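Local coordinates for chintase (Rhizomucor miehei, PDB 5YUQ), which catalyses the hydrolysis of chitin as a family 18 glycoside hydrolase with a tunnel-shaped active site, at residues D267-D272 against A279-Q284; Y235-K240 against S258-G263. All blocks are in the same frame, centred on the assembly; numbering follows the deposited sequence.

Interaction 1. Residues D267-D272 against A279-Q284; sequences DEKAAD and ATYSGQ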
ATOM      1  N   ASP A 267      13.148  -4.986   9.484  1.00 23.11           N
ATOM      2  CA  ASP A 267      12.330  -6.193   9.365  1.00 23.45           C
ATOM      3  C   ASP A 267      12.338  -7.005  10.656  1.00 24.78           C
ATOM      4  O   ASP A 267      13.071  -7.986  10.786  1.00 28.75           O
ATOM      5  CB  ASP A 267      12.795  -7.047   8.183  1.00 17.88           C
ATOM      6  CG  ASP A 267      11.876  -8.220   7.903  1.00 20.42           C
ATOM      7  OD1 ASP A 267      10.778  -8.290   8.489  1.00 24.46           O
ATOM      8  OD2 ASP A 267      12.261  -9.074   7.081  1.00 17.75           O
ATOM      9  N   GLU A 268      11.520  -6.576  11.609  1.00 22.67           N
ATOM     10  CA  GLU A 268      11.386  -7.267  12.881  1.00 29.33           C
ATOM     11  C   GLU A 268      10.391  -8.399  12.734  1.00 26.78           C
ATOM     12  O   GLU A 268       9.380  -8.262  12.038  1.00 26.08           O
ATOM     13  CB  GLU A 268      10.885  -6.310  13.963  1.00 31.09           C
ATOM     14  CG  GLU A 268      11.855  -5.210  14.365  1.00 46.70           C
ATOM     15  CD  GLU A 268      11.252  -4.259  15.388  1.00 56.79           C
ATOM     16  OE1 GLU A 268      10.007  -4.183  15.468  1.00 54.54           O
ATOM     17  OE2 GLU A 268      12.020  -3.595  16.119  1.00 62.35           O
ATOM     18  N   LYS A 269      10.667  -9.513  13.397  1.00 22.51           N
ATOM     19  CA  LYS A 269       9.727 -10.620  13.403  1.00 24.61           C
ATOM     20  C   LYS A 269       8.448 -10.167  14.082  1.00 25.79           C
ATOM     21  O   LYS A 269       8.489  -9.486  15.106  1.00 25.38           O
ATOM     22  CB  LYS A 269      10.319 -11.827  14.131  1.00 26.12           C
ATOM     23  CG  LYS A 269      10.446 -13.046  13.251  1.00 36.96           C
ATOM     24  CD  LYS A 269      11.051 -14.220  14.001  1.00 34.18           C
ATOM     25  CE  LYS A 269      11.147 -15.428  13.087  1.00 36.73           C
ATOM     26  NZ  LYS A 269      11.638 -16.639  13.797  1.00 43.04           N
ATOM     27  N   ALA A 270       7.310 -10.517  13.492  1.00 20.57           N
ATOM     28  CA  ALA A 270       6.028 -10.110  14.045  1.00 25.57           C
ATOM     29  C   ALA A 270       4.933 -11.103  13.682  1.00 24.22           C
ATOM     30  O   ALA A 270       4.902 -11.631  12.565  1.00 21.08           O
ATOM     31  CB  ALA A 270       5.659  -8.720  13.555  1.00 22.34           C
ATOM     32  N   ALA A 271       4.029 -11.348  14.630  1.00 24.32           N
ATOM     33  CA  ALA A 271       2.910 -12.245  14.391  1.00 22.96           C
ATOM     34  C   ALA A 271       1.626 -11.466  14.157  1.00 18.38           C
ATOM     35  O   ALA A 271       1.384 -10.427  14.782  1.00 20.69           O
ATOM     36  CB  ALA A 271       2.739 -13.222  15.549  1.00 24.34           C
ATOM     37  N   ASP A 272       0.811 -11.972  13.239  1.00 18.96           N
ATOM     38  CA  ASP A 272      -0.506 -11.414  12.994  1.00 18.34           C
ATOM     39  C   ASP A 272      -1.378 -11.536  14.244  1.00 22.58           C
ATOM     40  O   ASP A 272      -1.146 -12.409  15.083  1.00 19.89           O
ATOM     41  CB  ASP A 272      -1.155 -12.129  11.803  1.00 20.86           C
ATOM     42  CG  ASP A 272      -0.602 -11.669  10.474  1.00 20.44           C
ATOM     43  OD1 ASP A 272       0.077 -10.627  10.437  1.00 23.33           O
ATOM     44  OD2 ASP A 272      -0.865 -12.333   9.454  1.00 20.28           O
ATOM     45  N   ALA A 279       5.288 -15.669  14.680  1.00 25.13           N
ATOM     46  CA  ALA A 279       6.033 -14.496  14.223  1.00 23.78           C
ATOM     47  C   ALA A 279       6.839 -14.796  12.953  1.00 29.68           C
ATOM     48  O   ALA A 279       7.530 -15.811  12.867  1.00 29.04           O
ATOM     49  CB  ALA A 279       6.946 -13.988  15.319  1.00 29.63           C
ATOM     50  N   THR A 280       6.738 -13.913  11.962  1.00 23.77           N
ATOM     51  CA  THR A 280       7.444 -14.092  10.696  1.00 21.95           C
ATOM     52  C   THR A 280       8.150 -12.811  10.281  1.00 21.19           C
ATOM     53  O   THR A 280       7.820 -11.728  10.764  1.00 21.54           O
ATOM     54  CB  THR A 280       6.480 -14.493   9.564  1.00 19.92           C
ATOM     55  OG1 THR A 280       5.471 -13.490   9.419  1.00 22.15           O
ATOM     56  CG2 THR A 280       5.818 -15.825   9.868  1.00 25.04           C
ATOM     57  N   TYR A 281       9.134 -12.946   9.395  1.00 19.74           N
ATOM     58  CA  TYR A 281       9.745 -11.795   8.748  1.00 17.76           C
ATOM     59  C   TYR A 281       8.946 -11.430   7.502  1.00 20.11           C
ATOM     60  O   TYR A 281       8.225 -12.264   6.961  1.00 22.11           O
ATOM     61  CB  TYR A 281      11.190 -12.099   8.357  1.00 18.81           C
ATOM     62  CG  TYR A 281      12.120 -12.293   9.526  1.00 21.21           C
ATOM     63  CD1 TYR A 281      12.429 -11.239  10.371  1.00 22.93           C
ATOM     64  CD2 TYR A 281      12.714 -13.525   9.766  1.00 26.54           C
ATOM     65  CE1 TYR A 281      13.290 -11.407  11.432  1.00 28.44           C
ATOM     66  CE2 TYR A 281      13.584 -13.701  10.830  1.00 24.03           C
ATOM     67  CZ  TYR A 281      13.862 -12.637  11.658  1.00 28.44           C
ATOM     68  OH  TYR A 281      14.722 -12.793  12.720  1.00 30.96           O
ATOM     69  N   SER A 282       9.090 -10.187   7.047  1.00 19.10           N
ATOM     70  CA  SER A 282       8.403  -9.733   5.842  1.00 24.48           C
ATOM     71  C   SER A 282       9.354  -9.670   4.660  1.00 20.81           C
ATOM     72  O   SER A 282       8.919  -9.678   3.508  1.00 18.28           O
ATOM     73  CB  SER A 282       7.795  -8.355   6.061  1.00 22.75           C
ATOM     74  OG  SER A 282       8.805  -7.385   6.258  1.00 26.00           O
ATOM     75  N   GLY A 283      10.650  -9.597   4.950  1.00 17.57           N
ATOM     76  CA  GLY A 283      11.660  -9.484   3.910  1.00 15.08           C
ATOM     77  C   GLY A 283      11.882  -8.054   3.477  1.00 15.49           C
ATOM     78  O   GLY A 283      12.639  -7.797   2.544  1.00 16.11           O
ATOM     79  N   GLN A 284      11.236  -7.128   4.176  1.00 16.71           N
ATOM     80  CA  GLN A 284      11.303  -5.708   3.843  1.00 18.08           C
ATOM     81  C   GLN A 284      12.732  -5.181   3.912  1.00 17.23           C
ATOM     82  O   GLN A 284      13.492  -5.494   4.828  1.00 16.37           O
ATOM     83  CB  GLN A 284      10.390  -4.912   4.772  1.00 17.78           C
ATOM     84  CG  GLN A 284      10.428  -3.405   4.555  1.00 20.85           C
ATOM     85  CD  GLN A 284       9.483  -2.668   5.484  1.00 25.50           C
ATOM     86  OE1 GLN A 284       8.315  -2.453   5.155  1.00 26.80           O
ATOM     87  NE2 GLN A 284       9.988  -2.279   6.657  1.00 27.89           N
TER
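Asp267 drives its carboxylate into the backbone bend at Ser282 and Gly283, and this end of the contact is the tight one. CG stands anti to the backbone N (chi1 -173°), beside the carbonyl carbon, and both oxygens take amide protons. OD1 is met on its syn side by Ser282 N at 2.9 Å, in a nearly straight bond (178° at the hydrogen). OD2 receives Gly283 N at 2.7 Å from well above the carboxylate plane, and Gly263 N also donates to it. The bend has its own tie: Ser282 OG accepts from Gln284 N at 3.2 Å, forming an ST turn. The Asp267 carbonyl O lies at the edge of the Tyr281 ring, 3.3 Å from CD1, and accepts a hydrogen bond from Lys262 NZ.

Beyond Tyr281 the pairing becomes looser and more exposed. Lys269 slants over one face of the ring, its CG almost directly above the centre, 3.7 Å from the centroid, a CH-pi contact made by aliphatic carbon. Farther out the extended chain passes Ala279 O, with CE 3.6 Å from that oxygen. Ala270 and Thr280 form an antiparallel hydrogen-bonded pair, their two amide-to-carbonyl bonds making a single bridge. At the outer end Ala271 CB and Ala279 CB come no closer than 4.3 Å.

Both segments belong to the long irregular excursion between strand 228-240 and strand 284-286, at the protein surface. The six-residue connection between them includes Cys274, whose disulfide to Cys117 ties the loop to a distant part of the chain.

The chemistry is thus uneven: a buried carboxylate, its charge probably stabilised by backbone N-H groups that would favour the ionised form, fixes one end, whereas the exposed end relies on one bridge and the aliphatic part of Lys269 laid over the Tyr281 ring.

Interaction 2. Residues Y235-K240 against S258-G263; sequences YGRVSK and SSQIKG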
ATOM      1  N   TYR A 235      10.520   0.819  -0.518  1.00 12.72           N
ATOM      2  CA  TYR A 235      11.244  -0.332   0.007  1.00 12.30           C
ATOM      3  C   TYR A 235      11.250  -1.413  -1.056  1.00 13.52           C
ATOM      4  O   TYR A 235      10.490  -1.345  -2.030  1.00 14.16           O
ATOM      5  CB  TYR A 235      10.537  -0.878   1.256  1.00 13.19           C
ATOM      6  CG  TYR A 235       9.144  -1.421   0.968  1.00 12.42           C
ATOM      7  CD1 TYR A 235       8.045  -0.571   0.895  1.00 13.21           C
ATOM      8  CD2 TYR A 235       8.935  -2.775   0.762  1.00 14.35           C
ATOM      9  CE1 TYR A 235       6.788  -1.052   0.619  1.00 14.10           C
ATOM     10  CE2 TYR A 235       7.673  -3.272   0.483  1.00 15.39           C
ATOM     11  CZ  TYR A 235       6.604  -2.403   0.418  1.00 14.89           C
ATOM     12  OH  TYR A 235       5.330  -2.856   0.145  1.00 18.41           O
ATOM     13  N   GLY A 236      12.099  -2.414  -0.854  1.00 12.68           N
ATOM     14  CA  GLY A 236      12.088  -3.605  -1.672  1.00 13.97           C
ATOM     15  C   GLY A 236      11.905  -4.819  -0.783  1.00 15.05           C
ATOM     16  O   GLY A 236      11.704  -4.684   0.427  1.00 13.08           O
ATOM     17  N   ARG A 237      11.965  -6.003  -1.375  1.00 12.28           N
ATOM     18  CA  ARG A 237      11.830  -7.236  -0.599  1.00 15.23           C
ATOM     19  C   ARG A 237      12.878  -8.242  -1.019  1.00 16.14           C
ATOM     20  O   ARG A 237      13.179  -8.370  -2.208  1.00 15.45           O
ATOM     21  CB  ARG A 237      10.437  -7.842  -0.779  1.00 16.64           C
ATOM     22  CG  ARG A 237      10.308  -9.265  -0.238  1.00 19.95           C
ATOM     23  CD  ARG A 237       8.849  -9.695  -0.064  1.00 21.77           C
ATOM     24  NE  ARG A 237       8.166  -8.825   0.889  1.00 22.56           N
ATOM     25  CZ  ARG A 237       7.418  -7.790   0.543  1.00 19.09           C
ATOM     26  NH1 ARG A 237       7.223  -7.512  -0.742  1.00 22.62           N
ATOM     27  NH2 ARG A 237       6.852  -7.043   1.477  1.00 24.09           N
ATOM     28  N   VAL A 238      13.449  -8.943  -0.043  1.00 15.12           N
ATOM     29  CA  VAL A 238      14.345 -10.042  -0.356  1.00 12.50           C
ATOM     30  C   VAL A 238      13.613 -11.380  -0.372  1.00 14.93           C
ATOM     31  O   VAL A 238      12.681 -11.607   0.401  1.00 16.09           O
ATOM     32  CB  VAL A 238      15.563 -10.114   0.604  1.00 17.06           C
ATOM     33  CG1 VAL A 238      16.471  -8.912   0.396  1.00 17.40           C
ATOM     34  CG2 VAL A 238      15.111 -10.225   2.055  1.00 15.83           C
ATOM     35  N   SER A 239      14.015 -12.236  -1.303  1.00 14.77           N
ATOM     36  CA  SER A 239      13.596 -13.628  -1.328  1.00 13.04           C
ATOM     37  C   SER A 239      14.858 -14.468  -1.345  1.00 13.05           C
ATOM     38  O   SER A 239      15.933 -13.992  -1.715  1.00 15.61           O
ATOM     39  CB  SER A 239      12.779 -13.925  -2.581  1.00 12.80           C
ATOM     40  OG  SER A 239      11.573 -13.176  -2.593  1.00 15.75           O
ATOM     41  N   LYS A 240      14.734 -15.725  -0.951  1.00 13.31           N
ATOM     42  CA  LYS A 240      15.867 -16.636  -1.004  1.00 14.76           C
ATOM     43  C   LYS A 240      15.757 -17.490  -2.258  1.00 14.57           C
ATOM     44  O   LYS A 240      14.807 -18.259  -2.402  1.00 14.92           O
ATOM     45  CB  LYS A 240      15.865 -17.546   0.217  1.00 15.31           C
ATOM     46  CG  LYS A 240      17.086 -18.462   0.269  1.00 19.20           C
ATOM     47  CD  LYS A 240      17.029 -19.402   1.450  1.00 20.14           C
ATOM     48  CE  LYS A 240      18.347 -20.163   1.563  1.00 19.57           C
ATOM     49  NZ  LYS A 240      18.321 -21.125   2.693  1.00 24.25           N
ATOM     50  N   SER A 258       9.776 -22.019   2.035  1.00 20.68           N
ATOM     51  CA  SER A 258       9.713 -22.631   3.363  1.00 29.41           C
ATOM     52  C   SER A 258       9.396 -21.614   4.455  1.00 37.45           C
ATOM     53  O   SER A 258       8.611 -21.893   5.360  1.00 38.12           O
ATOM     54  CB  SER A 258      11.006 -23.378   3.686  1.00 27.35           C
ATOM     55  OG  SER A 258      12.064 -22.476   3.967  1.00 38.32           O
ATOM     56  N   SER A 259      10.009 -20.438   4.362  1.00 28.61           N
ATOM     57  CA  SER A 259       9.750 -19.344   5.292  1.00 31.08           C
ATOM     58  C   SER A 259      10.412 -18.099   4.739  1.00 24.78           C
ATOM     59  O   SER A 259      11.411 -18.191   4.028  1.00 27.53           O
ATOM     60  CB  SER A 259      10.306 -19.641   6.682  1.00 28.71           C
ATOM     61  OG  SER A 259      11.719 -19.623   6.690  1.00 36.30           O
ATOM     62  N   GLN A 260       9.848 -16.941   5.059  1.00 24.65           N
ATOM     63  CA  GLN A 260      10.375 -15.672   4.568  1.00 20.25           C
ATOM     64  C   GLN A 260      11.628 -15.253   5.325  1.00 19.42           C
ATOM     65  O   GLN A 260      11.600 -15.104   6.547  1.00 24.59           O
ATOM     66  CB  GLN A 260       9.307 -14.586   4.694  1.00 20.69           C
ATOM     67  CG  GLN A 260       9.815 -13.195   4.308  1.00 21.82           C
ATOM     68  CD  GLN A 260      10.268 -13.134   2.867  1.00 19.72           C
ATOM     69  OE1 GLN A 260       9.496 -13.433   1.949  1.00 19.01           O
ATOM     70  NE2 GLN A 260      11.529 -12.748   2.656  1.00 15.55           N
ATOM     71  N   ILE A 261      12.736 -15.072   4.607  1.00 18.37           N
ATOM     72  CA  ILE A 261      13.969 -14.628   5.243  1.00 19.97           C
ATOM     73  C   ILE A 261      13.873 -13.152   5.631  1.00 19.37           C
ATOM     74  O   ILE A 261      13.109 -12.386   5.037  1.00 19.45           O
ATOM     75  CB  ILE A 261      15.207 -14.835   4.341  1.00 20.32           C
ATOM     76  CG1 ILE A 261      15.026 -14.143   2.986  1.00 17.70           C
ATOM     77  CG2 ILE A 261      15.483 -16.326   4.147  1.00 20.14           C
ATOM     78  CD1 ILE A 261      16.350 -13.952   2.230  1.00 18.48           C
ATOM     79  N   LYS A 262      14.651 -12.775   6.637  1.00 19.54           N
ATOM     80  CA  LYS A 262      14.706 -11.399   7.113  1.00 18.60           C
ATOM     81  C   LYS A 262      15.304 -10.475   6.060  1.00 20.19           C
ATOM     82  O   LYS A 262      16.261 -10.839   5.367  1.00 18.68           O
ATOM     83  CB  LYS A 262      15.554 -11.335   8.385  1.00 20.93           C
ATOM     84  CG  LYS A 262      15.630  -9.966   9.041  1.00 19.30           C
ATOM     85  CD  LYS A 262      16.640  -9.996  10.193  1.00 24.14           C
ATOM     86  CE  LYS A 262      16.817  -8.627  10.833  1.00 33.28           C
ATOM     87  NZ  LYS A 262      15.587  -8.159  11.512  1.00 38.12           N
ATOM     88  N   GLY A 263      14.737  -9.279   5.954  1.00 15.71           N
ATOM     89  CA  GLY A 263      15.286  -8.231   5.113  1.00 17.27           C
ATOM     90  C   GLY A 263      16.319  -7.419   5.865  1.00 17.46           C
ATOM     91  O   GLY A 263      17.327  -7.969   6.324  1.00 18.81           O
TER
HETATM   92  O   HOH W   1      10.188 -14.440  -0.583  1.00 17.81           O
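Gln260 NE2 reaches Val238 O at 2.8 Å, the one direct hydrogen bond between the loop 258-263 and the strand 235-240. It is bent (147° at the hydrogen), with NE2 tilted from the carbonyl plane. Beside it, Val238 CG2 packs against the loop, 3.6 Å from Lys262 O and 3.9 Å from Ile261 CD1, with Gly263 CA also near. Ile261 CD1 also rests on the backbone between Ser239 and Lys240, while its CG2 comes to 4.1 Å from Lys240 CB.

The next shell explains how the amide is aimed. The Gln260 chain bends at chi2 (61°), which turns CD back, and NE2 gives a second bond to Ile261 O at 2.9 Å. That bond is close to straight (169° at the hydrogen), lies in both the carbonyl and amide planes and uses a lone pair. On the other branch OE1 accepts from a water, 2.8 Å away, that is also hydrogen-bonded to Ser239 OG.

Farther out, the strand is held by backbone bonds on both flanks, Val238 with Gly283 and Ser239 with Val323, and Leu324 adds cover to the Val238 side chain. Arg237 is anchored by a salt bridge to Asp182.

With two carbonyls on NE2 and a water donor on OE1, the orientation of the Gln260 amide is settled by its partners, so one side chain links the loop's own backbone to the strand's.

Interaction 2 closes before interaction 1 opens along the chain, yet their centres lie only about 10 Å apart, on the same side of the chain's centre. Segments 258-263 and 267-272 lie in the excursion between strand 228-240 and strand 284-286, which pair antiparallel, and 279-284 runs from it into the latter strand. The contacts also meet directly: Lys262 NZ is 2.6 Å from Asp267 O, and Arg237 NE is 2.9 Å from Ser282 O, both probable hydrogen bonds. Strand 228-240 also runs parallel to 175-178 and 346-350, as expected of a family 18 TIM barrel. Interaction 1 closes the excursion on itself, and interaction 2 seats it against strand 228-240.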